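PDB 4QT9: putative glucoamylase from Bacteroides caccae ATCC 43185, which probably hydrolyses glycosidic bonds to release glucose from oligo- or polysaccharides, acting as a glucoamylase-like enzyme built on an alpha/alpha toroid. Local coordinates for residues Lys129-Asp134 / Trp190-Gly195; Ala105-Gly110 / Arg171-Asp176; Val64-Gly69 / Pro113-Gly118; Arg97-Leu102 / Gln164-Leu169. One frame throughout, in Å; residues are numbered along the deposited sequence. Where two conformers were deposited one is given.

Contact 1 (Lys129-Asp134 / Trp190-Gly195); sequences KDNGGD and WSPTYG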
# COMPACT_ATOMS: atom_id res chain seq x y z
N LYS A 129 -1.41 20.39 -11.75
CA LYS A 129 -2.41 19.74 -12.59
C LYS A 129 -2.98 18.43 -11.97
O LYS A 129 -3.93 17.88 -12.50
CB LYS A 129 -1.85 19.53 -14.00
CG LYS A 129 -1.53 20.86 -14.68
CD LYS A 129 -0.95 20.69 -16.07
CE LYS A 129 -0.85 22.02 -16.79
NZ LYS A 129 -0.34 21.86 -18.17
N ASP A 130 -2.46 18.00 -10.81
CA ASP A 130 -2.95 16.83 -10.10
C ASP A 130 -3.88 17.33 -8.96
O ASP A 130 -3.55 17.26 -7.78
CB ASP A 130 -1.77 15.97 -9.59
CG ASP A 130 -2.14 14.62 -9.00
OD1 ASP A 130 -3.36 14.30 -8.93
OD2 ASP A 130 -1.23 13.89 -8.57
N ASN A 131 -5.03 17.90 -9.36
CA ASN A 131 -6.03 18.50 -8.46
C ASN A 131 -7.38 17.75 -8.53
O ASN A 131 -8.42 18.29 -8.18
CB ASN A 131 -6.22 19.99 -8.83
CG ASN A 131 -6.80 20.24 -10.22
OD1 ASN A 131 -6.80 19.38 -11.11
ND2 ASN A 131 -7.28 21.43 -10.46
N GLY A 132 -7.37 16.54 -9.05
CA GLY A 132 -8.62 15.81 -9.22
C GLY A 132 -8.49 14.40 -8.71
O GLY A 132 -7.93 14.16 -7.65
N GLY A 133 -9.04 13.46 -9.46
CA GLY A 133 -8.98 12.06 -9.11
C GLY A 133 -7.62 11.45 -9.39
O GLY A 133 -6.92 11.87 -10.31
N ASP A 134 -7.25 10.51 -8.54
CA ASP A 134 -6.04 9.68 -8.60
C ASP A 134 -6.55 8.25 -8.47
O ASP A 134 -6.98 7.86 -7.37
CB ASP A 134 -5.07 10.08 -7.45
CG ASP A 134 -3.77 9.30 -7.45
OD1 ASP A 134 -3.81 8.06 -7.73
OD2 ASP A 134 -2.72 9.91 -7.19
N TRP A 190 -7.45 12.34 -13.56
CA TRP A 190 -8.48 13.14 -14.21
C TRP A 190 -8.73 14.36 -13.37
O TRP A 190 -8.93 14.27 -12.15
CB TRP A 190 -9.80 12.38 -14.49
CG TRP A 190 -10.80 13.26 -15.17
CD1 TRP A 190 -10.83 13.59 -16.50
CD2 TRP A 190 -11.82 14.05 -14.54
NE1 TRP A 190 -11.81 14.52 -16.73
CE2 TRP A 190 -12.45 14.81 -15.55
CE3 TRP A 190 -12.27 14.19 -13.21
CZ2 TRP A 190 -13.55 15.65 -15.29
CZ3 TRP A 190 -13.34 15.04 -12.95
CH2 TRP A 190 -13.97 15.75 -13.98
N SER A 191 -8.73 15.51 -14.04
CA SER A 191 -8.95 16.79 -13.38
C SER A 191 -10.18 17.50 -13.95
O SER A 191 -10.32 17.55 -15.17
CB SER A 191 -7.73 17.68 -13.56
OG SER A 191 -8.06 19.03 -13.27
N PRO A 192 -11.01 18.14 -13.10
CA PRO A 192 -12.14 18.93 -13.65
C PRO A 192 -11.68 20.19 -14.38
O PRO A 192 -12.43 20.69 -15.21
CB PRO A 192 -12.98 19.30 -12.41
CG PRO A 192 -12.34 18.61 -11.26
CD PRO A 192 -10.96 18.21 -11.63
N THR A 193 -10.45 20.69 -14.10
CA THR A 193 -9.89 21.90 -14.70
C THR A 193 -8.93 21.57 -15.84
O THR A 193 -9.00 22.18 -16.91
CB THR A 193 -9.19 22.72 -13.59
OG1 THR A 193 -10.17 23.08 -12.62
CG2 THR A 193 -8.50 23.98 -14.11
N TYR A 194 -8.01 20.63 -15.61
CA TYR A 194 -7.00 20.29 -16.61
C TYR A 194 -7.32 19.03 -17.46
O TYR A 194 -6.51 18.68 -18.33
CB TYR A 194 -5.64 20.14 -15.91
CG TYR A 194 -5.19 21.40 -15.19
CD1 TYR A 194 -4.65 22.48 -15.89
CD2 TYR A 194 -5.31 21.52 -13.81
CE1 TYR A 194 -4.23 23.63 -15.24
CE2 TYR A 194 -4.89 22.67 -13.14
CZ TYR A 194 -4.35 23.73 -13.86
OH TYR A 194 -3.93 24.85 -13.21
N GLY A 195 -8.47 18.39 -17.24
CA GLY A 195 -8.89 17.20 -17.97
C GLY A 195 -7.94 16.02 -17.86
O GLY A 195 -7.63 15.57 -16.74
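Gly133 and Trp190 form a hydrogen-bonded pair of the small antiparallel sheet made by strands 133-134 and 189-190, and the following turn, folded round Ser191 OG, meets Asn131. Gly133 N gives the stronger bond, to Trp190 O at 2.8 Å; the return bond from Trp190 N to Gly133 O is weak. Gly132 CA makes a CA-H...O contact with Trp190 O at 3.3 Å; a CB there would clash, which suits glycine. Ser191 OG, anti to its backbone N (chi1 163°), donates to a lone pair of Asn131 OD1 at 2.5 Å, in the carbonyl plane. The same hydroxyl accepts from Thr193 N at 3.0 Å and from Tyr194 N at 2.8 Å. An alanine in place of Ser191 would probably leave Asn131 OD1 without this donor, both amides without this acceptor and the turn less firmly held. Lys129 CG sits over the centre of one face of the Tyr194 ring, 3.7 Å from the centroid, in a CH-pi contact, while Asn131 OD1 lies in plane at the ring edge. Lys129 NZ salt-bridges Glu197, and Tyr194 OH bonds Gln128. The arrangement is that of a short two-stranded antiparallel sheet running into an ST turn.

Contact 2 (Ala105-Gly110 / Arg171-Asp176); sequences ADRFHG and REVDWD
Arg107, Glu172 and His109 carry this contact between the loop after helix 88-104 and the end of helix 157-172. The arginine chain bends at chi3 (76°), bringing NE back toward its own loop, where it bonds Gly110 O weakly, and NH2 donates to a lone pair of that oxygen at 2.8 Å. NH2 also bonds Leu169 O, so a long side chain with several donors is well matched to these backbone carbonyls. NH1 meets Glu172 OE1 at 2.8 Å in a salt bridge whose hydrogen bond is weak, guanidinium and carboxylate planes standing 67° apart. Both residues were modelled in two conformers, so this pairing may not be constant; Glu172 OE2 has a second partner in Arg168. Val173 CG2 lies in plane at the guanidinium edge, 3.7 Å from Arg107 NH2. His109 works mainly through its backbone: its O accepts from Asp174 N at 3.1 Å, the donor tilted from the carbonyl plane. Its ring ND1 reaches a water that donates to Asp174 OD2, and the ring stacks on Trp177. Gly110, at positive phi, brings CA to 3.3 Å from Glu172 O; a CB would collide with that oxygen. Asp174, whose OD1 bonds Trp177 N, is the centre of an inverse gamma turn, and the contact ties a loop to the C-terminal end of helix 157-172 and its following turn, in an alpha/alpha toroid.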
# COMPACT_ATOMS: atom_id res chain seq x y z
N ALA A 105 -16.25 14.02 1.47
CA ALA A 105 -15.00 14.52 0.87
C ALA A 105 -15.10 14.58 -0.64
O ALA A 105 -15.88 13.85 -1.22
CB ALA A 105 -13.84 13.65 1.29
N ASP A 106 -14.31 15.48 -1.28
CA ASP A 106 -14.27 15.65 -2.74
C ASP A 106 -13.96 14.37 -3.48
O ASP A 106 -13.09 13.62 -3.07
CB ASP A 106 -13.22 16.70 -3.12
CG ASP A 106 -13.60 18.12 -2.78
OD1 ASP A 106 -14.77 18.34 -2.37
OD2 ASP A 106 -12.73 19.03 -2.94
N ARG A 107 -14.74 14.13 -4.56
CA ARG A 107 -14.66 12.97 -5.46
C ARG A 107 -14.70 13.48 -6.89
O ARG A 107 -15.27 14.53 -7.15
CB ARG A 107 -15.82 11.97 -5.24
CG ARG A 107 -15.99 11.48 -3.82
CD ARG A 107 -17.09 10.44 -3.70
NE ARG A 107 -16.66 9.13 -4.21
CZ ARG A 107 -17.35 8.01 -4.05
NH1 ARG A 107 -18.51 8.02 -3.40
NH2 ARG A 107 -16.89 6.86 -4.54
N PHE A 108 -14.09 12.73 -7.82
CA PHE A 108 -13.97 13.06 -9.24
C PHE A 108 -14.31 11.84 -10.03
O PHE A 108 -13.52 10.91 -10.10
CB PHE A 108 -12.53 13.60 -9.51
CG PHE A 108 -12.14 14.69 -8.54
CD1 PHE A 108 -11.55 14.37 -7.31
CD2 PHE A 108 -12.49 16.01 -8.77
CE1 PHE A 108 -11.26 15.37 -6.38
CE2 PHE A 108 -12.18 17.01 -7.85
CZ PHE A 108 -11.55 16.68 -6.66
N HIS A 109 -15.57 11.79 -10.50
CA HIS A 109 -16.20 10.66 -11.20
C HIS A 109 -16.12 9.44 -10.27
O HIS A 109 -15.70 8.37 -10.68
CB HIS A 109 -15.59 10.41 -12.60
CG HIS A 109 -16.05 11.39 -13.62
ND1 HIS A 109 -17.22 11.21 -14.32
CD2 HIS A 109 -15.48 12.56 -14.01
CE1 HIS A 109 -17.33 12.26 -15.13
NE2 HIS A 109 -16.31 13.10 -14.97
N GLY A 110 -16.43 9.67 -9.00
CA GLY A 110 -16.41 8.63 -7.97
C GLY A 110 -15.04 8.30 -7.40
O GLY A 110 -14.97 7.63 -6.37
N ARG A 171 -19.63 1.17 -5.10
CA ARG A 171 -20.46 1.20 -6.33
C ARG A 171 -20.41 2.56 -7.06
O ARG A 171 -20.69 2.62 -8.26
CB ARG A 171 -21.91 0.83 -6.04
CG ARG A 171 -22.06 -0.63 -5.76
CD ARG A 171 -23.47 -0.99 -5.34
NE ARG A 171 -23.57 -2.44 -5.24
CZ ARG A 171 -23.94 -3.23 -6.24
NH1 ARG A 171 -24.32 -2.72 -7.41
NH2 ARG A 171 -23.95 -4.55 -6.08
N GLU A 172 -20.01 3.64 -6.34
CA GLU A 172 -19.95 4.98 -6.91
C GLU A 172 -18.63 5.24 -7.66
O GLU A 172 -18.58 6.17 -8.47
CB GLU A 172 -20.19 6.03 -5.83
CG GLU A 172 -21.67 6.20 -5.52
CD GLU A 172 -22.03 7.13 -4.37
OE1 GLU A 172 -21.20 7.32 -3.45
OE2 GLU A 172 -23.17 7.64 -4.38
N VAL A 173 -17.60 4.41 -7.46
CA VAL A 173 -16.33 4.65 -8.20
C VAL A 173 -16.50 4.31 -9.68
O VAL A 173 -16.69 3.14 -10.04
CB VAL A 173 -15.07 3.94 -7.65
CG1 VAL A 173 -13.82 4.40 -8.41
CG2 VAL A 173 -14.90 4.19 -6.15
N ASP A 174 -16.40 5.35 -10.55
CA ASP A 174 -16.55 5.14 -12.00
C ASP A 174 -15.19 4.81 -12.64
O ASP A 174 -14.56 5.69 -13.26
CB ASP A 174 -17.23 6.34 -12.68
CG ASP A 174 -17.68 6.10 -14.13
OD1 ASP A 174 -17.25 5.08 -14.74
OD2 ASP A 174 -18.45 6.91 -14.65
N TRP A 175 -14.74 3.54 -12.49
CA TRP A 175 -13.43 3.11 -13.04
C TRP A 175 -13.41 3.30 -14.57
O TRP A 175 -12.41 3.74 -15.12
CB TRP A 175 -13.12 1.63 -12.69
CG TRP A 175 -13.31 1.30 -11.25
CD1 TRP A 175 -14.45 0.86 -10.65
CD2 TRP A 175 -12.34 1.46 -10.20
NE1 TRP A 175 -14.24 0.68 -9.29
CE2 TRP A 175 -12.95 1.04 -8.99
CE3 TRP A 175 -10.98 1.87 -10.17
CZ2 TRP A 175 -12.26 1.06 -7.76
CZ3 TRP A 175 -10.31 1.90 -8.94
CH2 TRP A 175 -10.94 1.47 -7.77
N ASP A 176 -14.56 2.99 -15.22
CA ASP A 176 -14.69 3.05 -16.67
C ASP A 176 -14.45 4.46 -17.20
O ASP A 176 -13.92 4.59 -18.31
CB ASP A 176 -16.07 2.53 -17.09
CG ASP A 176 -16.26 2.47 -18.58
OD1 ASP A 176 -15.87 1.44 -19.19
OD2 ASP A 176 -16.82 3.44 -19.15
O HOH W 1 -18.84 9.30 -13.96

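Contact 3 (Val64-Gly69 / Pro113-Gly118); sequences VVTSGG and PHWWYG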
# COMPACT_ATOMS: atom_id res chain seq x y z
N VAL A 64 -3.31 17.11 6.52
CA VAL A 64 -3.52 16.60 5.17
C VAL A 64 -3.53 15.07 5.23
O VAL A 64 -2.54 14.46 5.64
CB VAL A 64 -2.48 17.15 4.16
CG1 VAL A 64 -2.51 16.38 2.85
CG2 VAL A 64 -2.71 18.65 3.92
N VAL A 65 -4.68 14.48 4.84
CA VAL A 65 -4.91 13.03 4.85
C VAL A 65 -4.71 12.46 3.44
O VAL A 65 -5.06 13.08 2.44
CB VAL A 65 -6.30 12.62 5.43
CG1 VAL A 65 -6.39 12.91 6.93
CG2 VAL A 65 -7.44 13.30 4.70
N THR A 66 -4.15 11.26 3.39
CA THR A 66 -3.85 10.56 2.13
C THR A 66 -4.90 9.46 1.92
O THR A 66 -5.20 8.72 2.85
CB THR A 66 -2.38 10.07 2.15
OG1 THR A 66 -2.12 9.35 0.95
CG2 THR A 66 -2.03 9.20 3.36
N SER A 67 -5.46 9.36 0.72
CA SER A 67 -6.46 8.34 0.43
C SER A 67 -5.86 6.93 0.42
O SER A 67 -6.39 6.06 1.11
CB SER A 67 -7.16 8.65 -0.90
OG SER A 67 -6.21 8.89 -1.93
N GLY A 68 -4.75 6.72 -0.31
CA GLY A 68 -4.09 5.43 -0.41
C GLY A 68 -3.62 4.89 0.93
O GLY A 68 -3.97 3.77 1.31
N GLY A 69 -2.87 5.72 1.67
CA GLY A 69 -2.36 5.39 2.99
C GLY A 69 -3.48 5.09 3.98
O GLY A 69 -3.30 4.25 4.88
N PRO A 113 -9.20 11.89 -4.58
CA PRO A 113 -7.89 12.50 -4.90
C PRO A 113 -6.77 11.87 -4.07
O PRO A 113 -7.07 11.15 -3.11
CB PRO A 113 -8.08 13.95 -4.48
CG PRO A 113 -9.03 13.87 -3.32
CD PRO A 113 -9.99 12.78 -3.69
N HIS A 114 -5.50 12.19 -4.39
CA HIS A 114 -4.36 11.74 -3.57
C HIS A 114 -4.49 12.26 -2.12
O HIS A 114 -4.36 11.50 -1.16
CB HIS A 114 -3.04 12.24 -4.15
CG HIS A 114 -1.82 11.57 -3.58
ND1 HIS A 114 -0.85 11.08 -4.41
CD2 HIS A 114 -1.48 11.31 -2.30
CE1 HIS A 114 0.06 10.53 -3.62
NE2 HIS A 114 -0.28 10.65 -2.34
N TRP A 115 -4.81 13.54 -1.98
CA TRP A 115 -4.92 14.21 -0.68
C TRP A 115 -6.18 15.04 -0.50
O TRP A 115 -6.66 15.64 -1.46
CB TRP A 115 -3.77 15.22 -0.53
CG TRP A 115 -2.38 14.69 -0.35
CD1 TRP A 115 -2.02 13.54 0.28
CD2 TRP A 115 -1.17 15.41 -0.61
NE1 TRP A 115 -0.65 13.46 0.38
CE2 TRP A 115 -0.10 14.60 -0.15
CE3 TRP A 115 -0.88 16.67 -1.17
CZ2 TRP A 115 1.25 15.01 -0.25
CZ3 TRP A 115 0.45 17.08 -1.24
CH2 TRP A 115 1.49 16.26 -0.79
N TRP A 116 -6.62 15.17 0.75
CA TRP A 116 -7.61 16.14 1.24
C TRP A 116 -7.08 16.81 2.48
O TRP A 116 -6.23 16.25 3.19
CB TRP A 116 -8.98 15.54 1.64
CG TRP A 116 -9.64 14.55 0.77
CD1 TRP A 116 -10.62 14.79 -0.15
CD2 TRP A 116 -9.59 13.12 0.93
NE1 TRP A 116 -11.11 13.60 -0.65
CE2 TRP A 116 -10.51 12.56 0.02
CE3 TRP A 116 -8.80 12.26 1.71
CZ2 TRP A 116 -10.70 11.19 -0.10
CZ3 TRP A 116 -8.97 10.89 1.57
CH2 TRP A 116 -9.93 10.37 0.69
N TYR A 117 -7.68 17.93 2.82
CA TYR A 117 -7.54 18.56 4.12
C TYR A 117 -8.55 17.82 4.95
O TYR A 117 -9.73 17.77 4.57
CB TYR A 117 -7.81 20.07 4.02
CG TYR A 117 -6.84 20.81 3.12
CD1 TYR A 117 -5.58 21.18 3.59
CD2 TYR A 117 -7.21 21.19 1.84
CE1 TYR A 117 -4.69 21.88 2.77
CE2 TYR A 117 -6.33 21.90 1.01
CZ TYR A 117 -5.07 22.24 1.48
OH TYR A 117 -4.21 22.96 0.67
N GLY A 118 -8.08 17.12 5.99
CA GLY A 118 -8.90 16.25 6.84
C GLY A 118 -10.04 16.92 7.59
O GLY A 118 -11.02 16.26 7.94
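The Trp115 indole takes Val64 CG1 over one face, 3.8 Å from the centroid of its five-membered ring in a CH-pi contact, while His114 CG lies over the opposite face toward the rim and Thr66 CA sits in plane at the edge. The second indole, Trp116, has Pro113 CG over one face and Val65 CG2 at its edge, 3.4 Å from CE3. These rings belong to the two faces of an antiparallel sheet: Val64, Thr66, Trp115 and Tyr117 on one, Val65 and Trp116 on the other. The axes of strands 64-66 and 115-117 approach to 4.7 Å, their directions 148° apart, and strand 123-124 follows beyond 115-117. Val65 and Trp116 are the hydrogen-bonded pair, with Val65 N to Trp116 O at 2.9 Å and Trp116 N to Val65 O at 3.1 Å. Branching suits the valines: Val64 offers both methyls to rings, CG1 to Trp115 and CG2 to Tyr117 CD1 at 3.8 Å; Val65 uses CG2. Large indoles supply broad apolar faces to this buried sheet, and their N-H groups are satisfied by Glu49 for Trp115 and Asp106 O for Trp116. Thr66 ends the strand and holds the N-cap position of helix 67-83. In its first turn, Ser67 N donates to His114 O, and the hydroxyl, turned between the backbone N and the carbonyl carbon (chi1 51°), donates from OG to Pro113 O at 2.7 Å.

Contact 4 (Arg97-Leu102 / Gln164-Leu169); sequences RIVSFL and QRIDRL
Around Val99 and Ile166, helices 88-104 and 157-172 run in roughly the same direction, their local axes 32° apart and 10.5 Å from each other. They belong to the alpha/alpha toroid, and helix 135-152 also packs against Leu102 and Ile166. Val99 is central to the apolar seam. Its CG2 lies 3.8 Å from Ile166 CG1, the side chains crossing at about a right angle, while CG1 comes 4.2 Å from Leu169 CD1. Leu169 also places CD1 3.9 Å from Leu102 CB. Branched aliphatic side chains suit a seam between axes this far apart, reaching across it. Arg165 lies along the more polar side: its CB touches Val99 CG1 at 3.8 Å, a bend at chi3 (70°) turns NE back, and that methyl sits 3.6 Å above one guanidinium face, toward the rim. NH1 pairs with Glu96 and NH2 with Glu103, so the charge has two acidic partners on helix 88-104. An alanine in place of Arg165 would probably leave Glu96 and Glu103 without their positive mate and Ser100 OG without a donor across the contact. Ser100, whose hydroxyl also bonds Glu96 O, lies at the guanidinium edge, nearly in plane, where Arg165 NH2 donates to Ser100 OG at 3.0 Å.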
# COMPACT_ATOMS: atom_id res chain seq x y z
N ARG A 97 -16.92 7.18 11.59
CA ARG A 97 -16.31 8.49 11.39
C ARG A 97 -15.62 8.52 10.00
O ARG A 97 -15.85 9.47 9.25
CB ARG A 97 -15.29 8.78 12.52
CG ARG A 97 -14.56 10.11 12.35
CD ARG A 97 -13.63 10.46 13.51
NE ARG A 97 -14.36 10.69 14.77
CZ ARG A 97 -15.02 11.80 15.08
NH1 ARG A 97 -15.08 12.81 14.22
NH2 ARG A 97 -15.65 11.90 16.25
N ILE A 98 -14.83 7.47 9.66
CA ILE A 98 -14.13 7.39 8.37
C ILE A 98 -15.15 7.38 7.19
O ILE A 98 -15.02 8.18 6.26
CB ILE A 98 -13.19 6.16 8.30
CG1 ILE A 98 -11.98 6.31 9.30
CG2 ILE A 98 -12.74 5.93 6.85
CD1 ILE A 98 -11.19 4.98 9.57
N VAL A 99 -16.15 6.50 7.24
CA VAL A 99 -17.18 6.42 6.19
C VAL A 99 -17.92 7.78 6.05
O VAL A 99 -18.15 8.21 4.92
CB VAL A 99 -18.16 5.25 6.46
CG1 VAL A 99 -19.28 5.23 5.42
CG2 VAL A 99 -17.42 3.90 6.46
N SER A 100 -18.25 8.47 7.16
CA SER A 100 -18.94 9.76 7.10
C SER A 100 -18.08 10.79 6.37
O SER A 100 -18.61 11.58 5.58
CB SER A 100 -19.30 10.27 8.50
OG SER A 100 -20.15 9.35 9.16
N PHE A 101 -16.75 10.80 6.64
CA PHE A 101 -15.81 11.69 5.94
C PHE A 101 -15.77 11.37 4.45
O PHE A 101 -15.85 12.29 3.64
CB PHE A 101 -14.39 11.63 6.54
CG PHE A 101 -13.37 12.42 5.75
CD1 PHE A 101 -13.18 13.78 6.00
CD2 PHE A 101 -12.61 11.82 4.75
CE1 PHE A 101 -12.23 14.51 5.27
CE2 PHE A 101 -11.64 12.55 4.05
CZ PHE A 101 -11.47 13.89 4.30
N LEU A 102 -15.65 10.09 4.08
CA LEU A 102 -15.56 9.67 2.67
C LEU A 102 -16.85 9.95 1.87
O LEU A 102 -16.79 10.17 0.65
CB LEU A 102 -15.20 8.18 2.56
CG LEU A 102 -13.79 7.80 3.07
CD1 LEU A 102 -13.62 6.30 3.09
CD2 LEU A 102 -12.69 8.42 2.21
N GLN A 164 -23.21 -1.53 4.32
CA GLN A 164 -24.09 -1.04 3.26
C GLN A 164 -23.61 0.35 2.75
O GLN A 164 -23.63 0.59 1.55
CB GLN A 164 -25.53 -0.99 3.79
CG GLN A 164 -26.59 -0.66 2.78
CD GLN A 164 -27.99 -0.77 3.35
OE1 GLN A 164 -28.72 0.22 3.43
NE2 GLN A 164 -28.40 -1.98 3.73
N ARG A 165 -23.14 1.23 3.67
CA ARG A 165 -22.64 2.55 3.33
C ARG A 165 -21.31 2.43 2.55
O ARG A 165 -21.07 3.18 1.60
CB ARG A 165 -22.47 3.40 4.61
CG ARG A 165 -23.82 3.92 5.10
CD ARG A 165 -23.71 4.52 6.45
NE ARG A 165 -22.98 5.79 6.44
CZ ARG A 165 -22.48 6.36 7.53
NH1 ARG A 165 -22.63 5.80 8.72
NH2 ARG A 165 -21.85 7.53 7.44
N ILE A 166 -20.49 1.43 2.91
CA ILE A 166 -19.23 1.17 2.22
C ILE A 166 -19.51 0.67 0.78
O ILE A 166 -18.85 1.12 -0.18
CB ILE A 166 -18.35 0.18 3.03
CG1 ILE A 166 -17.72 0.88 4.25
CG2 ILE A 166 -17.25 -0.43 2.14
CD1 ILE A 166 -17.31 -0.02 5.41
N ASP A 167 -20.46 -0.27 0.64
CA ASP A 167 -20.82 -0.80 -0.68
C ASP A 167 -21.31 0.31 -1.61
O ASP A 167 -20.98 0.28 -2.78
CB ASP A 167 -21.86 -1.93 -0.59
CG ASP A 167 -22.00 -2.72 -1.91
OD1 ASP A 167 -21.01 -3.35 -2.33
OD2 ASP A 167 -23.08 -2.72 -2.49
N ARG A 168 -22.03 1.31 -1.08
CA ARG A 168 -22.48 2.46 -1.87
C ARG A 168 -21.26 3.27 -2.40
O ARG A 168 -21.27 3.64 -3.58
CB ARG A 168 -23.43 3.37 -1.09
CG ARG A 168 -24.18 4.34 -2.00
CD ARG A 168 -24.76 5.53 -1.26
NE ARG A 168 -24.67 6.77 -2.05
CZ ARG A 168 -25.69 7.57 -2.33
NH1 ARG A 168 -26.91 7.28 -1.89
NH2 ARG A 168 -25.50 8.67 -3.05
N LEU A 169 -20.21 3.51 -1.55
CA LEU A 169 -19.03 4.24 -1.97
C LEU A 169 -18.28 3.47 -3.04
O LEU A 169 -17.78 4.10 -3.96
CB LEU A 169 -18.06 4.52 -0.79
CG LEU A 169 -18.59 5.46 0.34
CD1 LEU A 169 -17.71 5.37 1.58
CD2 LEU A 169 -18.72 6.90 -0.13

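Contacts 2 and 3 each touch all the others. Phe108 CD1 of contact 2 packs 3.4 Å from Gly133 N of contact 1, Asp106 O receives the indole nitrogen of contact 3, Trp116 NE1, at 3.1 Å, and Arg107 NH2 reaches Leu169 O of contact 4 at 3.0 Å. Contacts 3 and 4 also touch directly, Trp116 CH2 lying 3.7 Å from Leu102 CD2, and Pro113 CB of contact 3 is 3.2 Å from Gly132 O of contact 1. Contacts 1 and 4 do not meet, their nearest atoms being about 11 Å apart. The His114 side chain of contact 3 lies about 5 Å from a bound acetate, probably from the crystallisation liquor, though such an ion may mark a pocket.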